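PDB 4ER8: REP-associated tyrosine transposase from Escherichia coli, which binds the hairpins of repeated extragenic palindromes and, as a single-stranded DNA endonuclease, cleaves and recombines the mosaic elements in which they cluster. Local coordinates for residues A[44-49]-A[73-78]; A[6-11]-A[69-74]; A[54-59]-A[121-126]. All coordinates share one frame; numbering follows the deposited sequence.

Interaction 1. Residues A[44-49]-A[73-78]; sequences RDRPFE and FSSRWR. With nucleotides of chain B.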
# COMPACT_ATOMS: atom_id res chain seq x y z
N ARG A 44 -11.19 11.45 2.88
CA ARG A 44 -12.05 12.61 3.19
C ARG A 44 -12.46 12.66 4.68
O ARG A 44 -12.28 13.68 5.35
CB ARG A 44 -13.30 12.65 2.28
CG ARG A 44 -13.04 12.96 0.76
CD ARG A 44 -14.31 12.83 -0.16
NE ARG A 44 -15.49 13.51 0.39
CZ ARG A 44 -16.56 12.90 0.93
NH1 ARG A 44 -16.64 11.57 0.96
NH2 ARG A 44 -17.57 13.63 1.42
N ASP A 45 -12.98 11.54 5.20
CA ASP A 45 -13.52 11.49 6.56
C ASP A 45 -12.46 11.45 7.67
O ASP A 45 -12.68 11.92 8.79
CB ASP A 45 -14.51 10.32 6.67
CG ASP A 45 -15.59 10.36 5.57
OD1 ASP A 45 -16.04 11.49 5.22
OD2 ASP A 45 -16.00 9.29 5.04
N ARG A 46 -11.29 10.91 7.33
CA ARG A 46 -10.20 10.79 8.30
C ARG A 46 -8.94 11.14 7.55
O ARG A 46 -8.27 10.25 7.03
CB ARG A 46 -10.12 9.38 8.86
CG ARG A 46 -11.40 8.90 9.56
CD ARG A 46 -11.30 7.44 9.95
NE ARG A 46 -12.55 6.90 10.48
CZ ARG A 46 -12.78 6.66 11.77
NH1 ARG A 46 -11.83 6.92 12.67
NH2 ARG A 46 -13.95 6.15 12.14
N PRO A 47 -8.63 12.44 7.45
CA PRO A 47 -7.50 12.87 6.58
C PRO A 47 -6.18 12.13 6.83
O PRO A 47 -5.83 11.82 7.98
CB PRO A 47 -7.36 14.39 6.89
CG PRO A 47 -8.20 14.64 8.10
CD PRO A 47 -9.30 13.59 8.07
N PHE A 48 -5.47 11.83 5.75
CA PHE A 48 -4.05 11.41 5.86
C PHE A 48 -3.30 11.76 4.59
O PHE A 48 -3.92 12.10 3.58
CB PHE A 48 -3.90 9.92 6.21
CG PHE A 48 -4.44 8.99 5.15
CD1 PHE A 48 -3.58 8.40 4.23
CD2 PHE A 48 -5.79 8.66 5.11
CE1 PHE A 48 -4.07 7.51 3.28
CE2 PHE A 48 -6.29 7.81 4.18
CZ PHE A 48 -5.44 7.22 3.24
N GLU A 49 -1.97 11.68 4.63
CA GLU A 49 -1.17 11.88 3.44
C GLU A 49 -0.66 10.53 2.88
O GLU A 49 -0.02 9.75 3.60
CB GLU A 49 -0.00 12.83 3.74
CG GLU A 49 0.28 13.84 2.60
CD GLU A 49 1.77 14.15 2.45
OE1 GLU A 49 2.22 14.40 1.29
OE2 GLU A 49 2.51 14.12 3.48
N PHE A 73 -4.23 4.68 12.36
CA PHE A 73 -4.31 3.99 11.06
C PHE A 73 -5.28 2.79 11.08
O PHE A 73 -5.73 2.34 10.04
CB PHE A 73 -2.93 3.54 10.59
CG PHE A 73 -2.17 2.74 11.62
CD1 PHE A 73 -2.41 1.37 11.78
CD2 PHE A 73 -1.23 3.37 12.44
CE1 PHE A 73 -1.73 0.64 12.73
CE2 PHE A 73 -0.56 2.66 13.41
CZ PHE A 73 -0.80 1.27 13.54
N SER A 74 -5.59 2.29 12.27
CA SER A 74 -6.44 1.11 12.39
C SER A 74 -7.81 1.36 11.78
O SER A 74 -8.23 0.69 10.80
CB SER A 74 -6.56 0.66 13.85
OG SER A 74 -5.38 0.01 14.29
N SER A 75 -8.49 2.37 12.32
CA SER A 75 -9.79 2.77 11.77
C SER A 75 -9.70 2.96 10.29
O SER A 75 -10.51 2.42 9.53
CB SER A 75 -10.20 4.07 12.42
OG SER A 75 -10.26 3.87 13.81
N ARG A 76 -8.70 3.73 9.86
CA ARG A 76 -8.59 4.06 8.48
C ARG A 76 -8.57 2.81 7.62
O ARG A 76 -9.26 2.75 6.62
CB ARG A 76 -7.42 5.01 8.22
CG ARG A 76 -7.58 6.39 8.91
CD ARG A 76 -6.33 7.24 8.74
NE ARG A 76 -6.43 8.64 9.16
CZ ARG A 76 -6.29 9.09 10.42
NH1 ARG A 76 -6.10 8.26 11.43
NH2 ARG A 76 -6.34 10.41 10.67
N TRP A 77 -7.82 1.78 8.03
CA TRP A 77 -7.73 0.58 7.23
C TRP A 77 -9.03 -0.16 7.35
O TRP A 77 -9.44 -0.88 6.43
CB TRP A 77 -6.60 -0.34 7.68
CG TRP A 77 -5.31 -0.10 6.98
CD1 TRP A 77 -4.13 0.14 7.56
CD2 TRP A 77 -5.08 -0.08 5.57
NE1 TRP A 77 -3.16 0.33 6.61
CE2 TRP A 77 -3.72 0.19 5.37
CE3 TRP A 77 -5.90 -0.26 4.45
CZ2 TRP A 77 -3.13 0.28 4.11
CZ3 TRP A 77 -5.32 -0.18 3.18
CH2 TRP A 77 -3.95 0.09 3.03
N ARG A 78 -9.67 -0.03 8.50
CA ARG A 78 -10.88 -0.82 8.68
C ARG A 78 -11.94 -0.31 7.74
O ARG A 78 -12.62 -1.10 7.06
CB ARG A 78 -11.36 -0.82 10.10
CG ARG A 78 -12.51 -1.76 10.27
CD ARG A 78 -13.53 -1.23 11.20
NE ARG A 78 -13.18 -1.27 12.63
CZ ARG A 78 -13.18 -0.20 13.42
NH1 ARG A 78 -13.49 1.02 12.93
NH2 ARG A 78 -12.88 -0.35 14.70
P DC B 30 -8.94 -5.53 9.20
OP1 DC B 30 -7.81 -5.05 8.38
OP2 DC B 30 -9.09 -6.99 9.41
O5' DC B 30 -8.92 -4.85 10.66
C5' DC B 30 -8.82 -3.47 10.79
C4' DC B 30 -8.83 -3.02 12.24
O4' DC B 30 -10.10 -3.35 12.81
C3' DC B 30 -7.84 -3.65 13.18
O3' DC B 30 -6.72 -2.83 13.19
C2' DC B 30 -8.53 -3.61 14.53
C1' DC B 30 -10.00 -3.70 14.18
N1 DC B 30 -10.66 -5.06 14.30
C2 DC B 30 -11.25 -5.45 15.48
O2 DC B 30 -11.16 -4.69 16.43
N3 DC B 30 -11.88 -6.67 15.58
C4 DC B 30 -11.92 -7.48 14.51
N4 DC B 30 -12.53 -8.65 14.62
C5 DC B 30 -11.33 -7.11 13.27
C6 DC B 30 -10.74 -5.89 13.22
P DT B 29 -14.41 -6.76 5.47
OP1 DT B 29 -13.88 -5.86 4.40
OP2 DT B 29 -14.39 -8.24 5.32
O5' DT B 29 -13.83 -6.33 6.91
C5' DT B 29 -13.51 -4.94 7.07
C4' DT B 29 -12.67 -4.68 8.31
O4' DT B 29 -13.54 -4.83 9.42
C3' DT B 29 -11.51 -5.64 8.55
O3' DT B 29 -10.28 -4.90 8.61
C2' DT B 29 -11.89 -6.39 9.83
C1' DT B 29 -12.85 -5.42 10.49
N1 DT B 29 -13.89 -6.10 11.31
C2 DT B 29 -14.24 -5.53 12.50
O2 DT B 29 -13.75 -4.51 12.90
N3 DT B 29 -15.20 -6.19 13.23
C4 DT B 29 -15.79 -7.38 12.83
O4 DT B 29 -16.62 -7.95 13.49
C5 DT B 29 -15.38 -7.92 11.59
C7 DT B 29 -15.99 -9.21 11.16
C6 DT B 29 -14.45 -7.28 10.87
P DC B 31 -5.36 -3.36 13.82
OP1 DC B 31 -4.39 -2.28 13.72
OP2 DC B 31 -5.12 -4.67 13.24
O5' DC B 31 -5.68 -3.55 15.37
C5' DC B 31 -5.89 -2.45 16.28
C4' DC B 31 -5.95 -2.97 17.72
O4' DC B 31 -7.12 -3.83 17.78
C3' DC B 31 -4.75 -3.84 18.17
O3' DC B 31 -4.24 -3.17 19.23
C2' DC B 31 -5.35 -5.15 18.66
C1' DC B 31 -6.85 -4.91 18.63
N1 DC B 31 -7.54 -6.01 17.98
C2 DC B 31 -8.41 -6.80 18.71
O2 DC B 31 -8.54 -6.48 19.90
N3 DC B 31 -9.03 -7.83 18.07
C4 DC B 31 -8.82 -8.10 16.76
N4 DC B 31 -9.46 -9.13 16.11
C5 DC B 31 -7.91 -7.30 16.03
C6 DC B 31 -7.30 -6.29 16.65

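Interaction 2. Residues A[6-11]-A[69-74]; sequences RYYIKG and GDDDFS. With nucleotides of chain B.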
# COMPACT_ATOMS: atom_id res chain seq x y z
N ARG A 6 0.62 -3.08 17.63
CA ARG A 6 0.60 -1.93 16.75
C ARG A 6 1.51 -0.85 17.32
O ARG A 6 1.54 -0.60 18.52
CB ARG A 6 -0.80 -1.44 16.50
CG ARG A 6 -1.68 -2.41 15.70
CD ARG A 6 -0.99 -3.02 14.48
NE ARG A 6 -1.92 -3.55 13.48
CZ ARG A 6 -1.58 -4.25 12.40
NH1 ARG A 6 -0.32 -4.57 12.17
NH2 ARG A 6 -2.50 -4.64 11.54
N TYR A 7 2.30 -0.24 16.46
CA TYR A 7 3.18 0.77 16.96
C TYR A 7 2.48 2.12 16.71
O TYR A 7 2.44 2.62 15.59
CB TYR A 7 4.50 0.57 16.23
CG TYR A 7 5.72 1.40 16.52
CD1 TYR A 7 5.67 2.80 16.52
CD2 TYR A 7 6.97 0.77 16.62
CE1 TYR A 7 6.85 3.56 16.69
CE2 TYR A 7 8.14 1.50 16.79
CZ TYR A 7 8.09 2.90 16.82
OH TYR A 7 9.27 3.63 16.97
N TYR A 8 1.88 2.66 17.77
CA TYR A 8 1.08 3.89 17.64
C TYR A 8 1.88 5.11 18.05
O TYR A 8 2.43 5.17 19.14
CB TYR A 8 -0.18 3.83 18.50
CG TYR A 8 -1.26 2.89 18.03
CD1 TYR A 8 -1.65 1.80 18.80
CD2 TYR A 8 -1.90 3.08 16.83
CE1 TYR A 8 -2.66 0.97 18.40
CE2 TYR A 8 -2.91 2.21 16.40
CZ TYR A 8 -3.27 1.16 17.18
OH TYR A 8 -4.29 0.32 16.78
N ILE A 9 1.96 6.07 17.14
CA ILE A 9 2.65 7.30 17.48
C ILE A 9 1.96 8.40 16.73
O ILE A 9 1.72 8.29 15.54
CB ILE A 9 4.20 7.26 17.21
CG1 ILE A 9 4.89 8.50 17.81
CG2 ILE A 9 4.50 7.16 15.75
CD1 ILE A 9 6.44 8.39 18.04
N LYS A 10 1.60 9.45 17.45
CA LYS A 10 0.84 10.54 16.81
C LYS A 10 1.70 11.28 15.80
O LYS A 10 2.86 11.53 16.06
CB LYS A 10 0.24 11.48 17.85
CG LYS A 10 -0.83 10.80 18.71
CD LYS A 10 -1.29 11.71 19.85
CE LYS A 10 -2.40 11.05 20.65
NZ LYS A 10 -3.10 12.08 21.47
N GLY A 11 1.10 11.60 14.65
CA GLY A 11 1.78 12.25 13.53
C GLY A 11 2.66 11.33 12.68
O GLY A 11 3.28 11.77 11.71
N GLY A 69 -1.19 14.83 16.13
CA GLY A 69 -2.08 14.32 17.19
C GLY A 69 -2.88 13.06 16.88
O GLY A 69 -3.62 12.59 17.73
N ASP A 70 -2.72 12.49 15.69
CA ASP A 70 -3.53 11.38 15.20
C ASP A 70 -2.63 10.12 15.03
O ASP A 70 -1.65 10.15 14.28
CB ASP A 70 -4.18 11.78 13.86
CG ASP A 70 -5.23 10.78 13.38
OD1 ASP A 70 -6.20 11.18 12.67
OD2 ASP A 70 -5.09 9.59 13.67
N ASP A 71 -2.97 9.03 15.73
CA ASP A 71 -2.21 7.80 15.60
C ASP A 71 -3.02 6.64 14.98
O ASP A 71 -2.57 5.50 14.93
CB ASP A 71 -1.62 7.38 16.97
CG ASP A 71 -2.71 7.10 18.05
OD1 ASP A 71 -3.92 7.13 17.73
OD2 ASP A 71 -2.37 6.86 19.24
N ASP A 72 -4.21 6.94 14.46
CA ASP A 72 -5.19 5.89 14.23
C ASP A 72 -5.27 5.38 12.81
O ASP A 72 -6.29 5.58 12.13
CB ASP A 72 -6.56 6.32 14.73
CG ASP A 72 -7.62 5.22 14.60
OD1 ASP A 72 -8.80 5.49 14.99
OD2 ASP A 72 -7.31 4.11 14.09
N PHE A 73 -4.23 4.68 12.36
CA PHE A 73 -4.31 3.99 11.06
C PHE A 73 -5.28 2.79 11.08
O PHE A 73 -5.73 2.34 10.04
CB PHE A 73 -2.93 3.54 10.59
CG PHE A 73 -2.17 2.74 11.62
CD1 PHE A 73 -2.41 1.37 11.78
CD2 PHE A 73 -1.23 3.37 12.44
CE1 PHE A 73 -1.73 0.64 12.73
CE2 PHE A 73 -0.56 2.66 13.41
CZ PHE A 73 -0.80 1.27 13.54
N SER A 74 -5.59 2.29 12.27
CA SER A 74 -6.44 1.11 12.39
C SER A 74 -7.81 1.36 11.78
O SER A 74 -8.23 0.69 10.80
CB SER A 74 -6.56 0.66 13.85
OG SER A 74 -5.38 0.01 14.29
P DC B 31 -5.36 -3.36 13.82
OP1 DC B 31 -4.39 -2.28 13.72
OP2 DC B 31 -5.12 -4.67 13.24
O5' DC B 31 -5.68 -3.55 15.37
C5' DC B 31 -5.89 -2.45 16.28
C4' DC B 31 -5.95 -2.97 17.72
O4' DC B 31 -7.12 -3.83 17.78
C3' DC B 31 -4.75 -3.84 18.17
O3' DC B 31 -4.24 -3.17 19.23
C2' DC B 31 -5.35 -5.15 18.66
C1' DC B 31 -6.85 -4.91 18.63
N1 DC B 31 -7.54 -6.01 17.98
C2 DC B 31 -8.41 -6.80 18.71
O2 DC B 31 -8.54 -6.48 19.90
N3 DC B 31 -9.03 -7.83 18.07
C4 DC B 31 -8.82 -8.10 16.76
N4 DC B 31 -9.46 -9.13 16.11
C5 DC B 31 -7.91 -7.30 16.03
C6 DC B 31 -7.30 -6.29 16.65
O5' DG B 1 12.75 -4.52 17.23
C5' DG B 1 12.31 -5.53 18.19
C4' DG B 1 10.82 -5.77 18.21
O4' DG B 1 10.07 -4.49 18.19
C3' DG B 1 10.31 -6.54 16.99
O3' DG B 1 10.60 -7.91 17.09
C2' DG B 1 8.82 -6.20 17.13
C1' DG B 1 8.83 -4.72 17.54
N9 DG B 1 8.88 -3.77 16.47
C8 DG B 1 10.03 -3.19 15.98
N7 DG B 1 9.78 -2.34 14.98
C5 DG B 1 8.39 -2.34 14.83
C6 DG B 1 7.57 -1.59 13.95
O6 DG B 1 7.97 -0.77 13.10
N1 DG B 1 6.19 -1.86 14.10
C2 DG B 1 5.73 -2.76 15.03
N2 DG B 1 4.41 -2.93 15.05
N3 DG B 1 6.50 -3.47 15.88
C4 DG B 1 7.82 -3.22 15.73
P DG B 32 -2.90 -3.42 20.06
OP1 DG B 32 -2.59 -2.12 20.77
OP2 DG B 32 -1.95 -4.02 19.11
O5' DG B 32 -3.29 -4.50 21.17
C5' DG B 32 -4.30 -4.19 22.10
C4' DG B 32 -4.68 -5.43 22.90
O4' DG B 32 -5.24 -6.46 22.08
C3' DG B 32 -3.57 -6.13 23.65
O3' DG B 32 -4.17 -6.59 24.93
C2' DG B 32 -3.10 -7.21 22.66
C1' DG B 32 -4.46 -7.62 22.09
N9 DG B 32 -4.55 -8.25 20.74
C8 DG B 32 -3.75 -8.14 19.62
N7 DG B 32 -4.17 -8.85 18.59
C5 DG B 32 -5.31 -9.48 19.05
C6 DG B 32 -6.19 -10.38 18.39
O6 DG B 32 -6.14 -10.84 17.24
N1 DG B 32 -7.24 -10.77 19.22
C2 DG B 32 -7.39 -10.35 20.53
N2 DG B 32 -8.46 -10.85 21.16
N3 DG B 32 -6.58 -9.50 21.17
C4 DG B 32 -5.56 -9.11 20.36

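Interaction 3. Residues A[54-59]-A[121-126]; sequences VVLPEH and VKHGWV. With NI (nickel (II) ion), chain C.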
# COMPACT_ATOMS: atom_id res chain seq x y z
N VAL A 54 1.35 1.31 -4.09
CA VAL A 54 1.09 0.48 -5.27
C VAL A 54 -0.13 -0.40 -5.03
O VAL A 54 -0.39 -0.87 -3.91
CB VAL A 54 2.14 -0.58 -5.56
CG1 VAL A 54 3.11 -0.14 -6.56
CG2 VAL A 54 2.76 -1.11 -4.28
N VAL A 55 -0.82 -0.70 -6.12
CA VAL A 55 -1.82 -1.74 -6.11
C VAL A 55 -1.39 -2.84 -7.06
O VAL A 55 -1.07 -2.61 -8.22
CB VAL A 55 -3.12 -1.20 -6.61
CG1 VAL A 55 -4.18 -2.32 -6.57
CG2 VAL A 55 -3.51 0.03 -5.79
N LEU A 56 -1.40 -4.06 -6.57
CA LEU A 56 -1.11 -5.15 -7.45
C LEU A 56 -2.44 -5.83 -7.67
O LEU A 56 -3.45 -5.40 -7.07
CB LEU A 56 -0.00 -6.03 -6.87
CG LEU A 56 1.25 -5.15 -7.03
CD1 LEU A 56 1.74 -4.57 -5.70
CD2 LEU A 56 2.38 -5.82 -7.78
N PRO A 57 -2.50 -6.83 -8.56
CA PRO A 57 -3.81 -7.42 -8.78
C PRO A 57 -4.36 -8.01 -7.51
O PRO A 57 -5.56 -7.91 -7.27
CB PRO A 57 -3.54 -8.52 -9.80
CG PRO A 57 -2.20 -8.16 -10.42
CD PRO A 57 -1.44 -7.52 -9.32
N GLU A 58 -3.49 -8.57 -6.66
CA GLU A 58 -3.96 -9.25 -5.44
C GLU A 58 -3.42 -8.79 -4.07
O GLU A 58 -3.61 -9.50 -3.09
CB GLU A 58 -3.75 -10.77 -5.55
CG GLU A 58 -2.39 -11.17 -6.15
CD GLU A 58 -1.23 -10.54 -5.43
OE1 GLU A 58 -0.59 -9.62 -5.99
OE2 GLU A 58 -0.94 -10.96 -4.30
N HIS A 59 -2.77 -7.64 -4.00
CA HIS A 59 -2.29 -7.08 -2.72
C HIS A 59 -1.76 -5.69 -2.99
O HIS A 59 -1.63 -5.28 -4.15
CB HIS A 59 -1.18 -7.95 -2.10
CG HIS A 59 0.18 -7.80 -2.70
ND1 HIS A 59 0.50 -8.23 -3.97
CD2 HIS A 59 1.34 -7.32 -2.17
CE1 HIS A 59 1.79 -8.02 -4.20
NE2 HIS A 59 2.32 -7.45 -3.13
N VAL A 121 7.73 -5.11 -10.28
CA VAL A 121 8.81 -5.77 -11.02
C VAL A 121 9.24 -6.98 -10.22
O VAL A 121 9.31 -8.06 -10.77
CB VAL A 121 10.00 -4.81 -11.30
CG1 VAL A 121 11.29 -5.55 -11.69
CG2 VAL A 121 9.63 -3.84 -12.36
N LYS A 122 9.49 -6.81 -8.94
CA LYS A 122 9.74 -7.98 -8.07
C LYS A 122 8.68 -9.07 -8.25
O LYS A 122 8.99 -10.24 -8.19
CB LYS A 122 9.81 -7.55 -6.59
CG LYS A 122 9.93 -8.68 -5.57
CD LYS A 122 9.66 -8.21 -4.13
CE LYS A 122 10.03 -9.27 -3.10
NZ LYS A 122 11.50 -9.62 -3.02
N HIS A 123 7.44 -8.71 -8.51
CA HIS A 123 6.40 -9.71 -8.53
C HIS A 123 6.23 -10.35 -9.92
O HIS A 123 5.44 -11.30 -10.10
CB HIS A 123 5.09 -9.14 -8.01
CG HIS A 123 5.05 -8.96 -6.52
ND1 HIS A 123 5.16 -10.01 -5.64
CD2 HIS A 123 4.84 -7.85 -5.76
CE1 HIS A 123 5.05 -9.56 -4.40
NE2 HIS A 123 4.85 -8.25 -4.45
N GLY A 124 6.98 -9.81 -10.90
CA GLY A 124 7.04 -10.39 -12.24
C GLY A 124 6.00 -9.85 -13.20
O GLY A 124 5.89 -10.32 -14.33
N TRP A 125 5.24 -8.85 -12.76
CA TRP A 125 4.25 -8.25 -13.64
C TRP A 125 4.88 -7.48 -14.80
O TRP A 125 4.39 -7.57 -15.91
CB TRP A 125 3.28 -7.35 -12.86
CG TRP A 125 2.52 -8.11 -11.82
CD1 TRP A 125 2.69 -8.04 -10.46
CD2 TRP A 125 1.49 -9.10 -12.04
NE1 TRP A 125 1.82 -8.89 -9.83
CE2 TRP A 125 1.07 -9.55 -10.77
CE3 TRP A 125 0.87 -9.63 -13.19
CZ2 TRP A 125 0.07 -10.54 -10.61
CZ3 TRP A 125 -0.14 -10.62 -13.03
CH2 TRP A 125 -0.52 -11.05 -11.74
N VAL A 126 5.95 -6.73 -14.53
CA VAL A 126 6.55 -5.85 -15.55
C VAL A 126 8.08 -5.87 -15.49
O VAL A 126 8.65 -6.27 -14.50
CB VAL A 126 6.02 -4.39 -15.46
CG1 VAL A 126 4.50 -4.33 -15.69
CG2 VAL A 126 6.40 -3.75 -14.12
NI NI C . 4.35 -7.01 -2.92

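Interaction 1. Residues A[44-49]-A[73-78]
With CG anti to its carbonyl carbon (chi1 -64°) and the chain extended as far as NE, Arg76 sends its guanidinium off helix 73-87 to the backbone of Arg46 and Pro47, just where the chain leaves helix 32-45. The NE-H group bonds Arg46 O at 3.2 Å, the nitrogen standing well above the carbonyl plane. A weak second bond runs from Arg76 NE to Pro47 O at 3.4 Å. Arg46 CB lies over one face of the Arg76 guanidinium, 3.8 Å from NE, and Phe48 CD2 rests 3.9 Å from the Arg76 CD methylene, with the ring nearly perpendicular to the guanidinium. The extended chain of Arg46 runs back past Arg76 toward the helix, where Ser75 CB sits above one face of its guanidinium, 3.3 Å from NH1. Further round this helix, Arg78 NE reaches O2 of nucleotide DT29 of chain B at 3.3 Å. Two carbonyl oxygens just past the end of helix 32-45 thus receive an arginine whose other end lies beside Asp70, modelled too close for the detail of that salt bridge to be trusted; a DNA phosphate at Arg46 and the nearby Asp70 carboxylate at Arg76 probably make the proximity of the two arginines tolerable.

Interaction 2. Residues A[6-11]-A[69-74]
Tyr8 and Ser74 meet at a phosphate-binding site, where the loop ahead of strand 13-19 passes the start of helix 73-87 and both touch the backbone of the bound DNA. The Tyr8 hydroxyl donates to Ser74 OG at 2.7 Å, with that oxygen at the edge of the tyrosine ring, and Ser74 OG in turn donates to OP1 of DC31 of chain B at 2.6 Å. Next to this pair of hydrogen bonds the Tyr8 and Phe73 rings lie near parallel but slid apart, Tyr8 CE2 over one face of Phe73, 3.7 Å from CZ. A phenylalanine in place of Tyr8 would probably keep that packing but leave Ser74 OG without its donor and freer to swing away from the phosphate. Just before the helix, Asp70 OD2 accepts from Asp72 N at 2.9 Å, an Asx turn, and Asp72 takes the N-cap position; the other carboxylate oxygen of Asp70 faces Arg76, in a contact modelled too close to be exact. From the facing loop, Arg6 NE bonds the same DC31 OP1 at 2.8 Å while its NH2 reaches DC31 OP2, a two-pronged grip on one phosphate, and also bonds Phe98 O. Arg6 N holds OP2 of DG32 of chain B at 3.1 Å. At the far end Gly11 N bonds Asp70 O at 3.1 Å, and the extended Lys10 side chain lies against Gly69, CD 3.3 Å from its O.

Interaction 3. Residues A[54-59]-A[121-126]
His59, with CG between backbone N and carbonyl carbon (chi1 78°), and His123 reach toward each other tip to tip, the edge of the His59 ring turned to the face of His123 with the planes 84° apart. Their NE2 atoms converge on one nickel ion, bound at 2.1 Å by His59 NE2 and at 2.0 Å by His123 NE2, so these nitrogens come close without a hydrogen bond. On the ring side remote from the metal, His59 ND1 donates to Glu58 OE1 at 2.7 Å, the carboxylate oxygen lying in the imidazole plane and met on its syn side; this bond would fix the rotation of the ring and is likely to make NE2 a stronger ligand. A salt bridge to Arg162 steadies Glu58. Next to the histidine pair, Pro57 meets Trp125 in a CH-pi contact, CG standing over the six-membered ring 3.6 Å from its centroid. Leu56 CD2 sits between the rings of His123 and Trp125, 3.5 Å from Trp125 CD1. His61, Asn119 and Glu161 complete the nickel site. His59 and His61, separated by one hydrophobic residue, form the HUH motif characteristic of this nuclease superfamily, here joined by a histidine close to the C-terminal part of helix 106-122.

From the N terminus, the loop at 6-11 meets 69-74, so interaction 2 closes the longer of the two loops that end at the start of helix 73-87, spanning two helices and three strands. Interaction 1 opens within that loop, at the end of helix 32-45, and closes on 73-78, sharing Phe73 and Ser74 with interaction 2; Arg76 and Asp70 also bring the two together, in a salt bridge modelled too short to be exact. Interaction 3 opens at the end of strand 49-55 and closes beyond helix 106-122, so it crosses both. The DNA-contacting loop leads into strand 13-19, and the metal ligand His59 begins strand 59-65, its neighbour in the same antiparallel sheet.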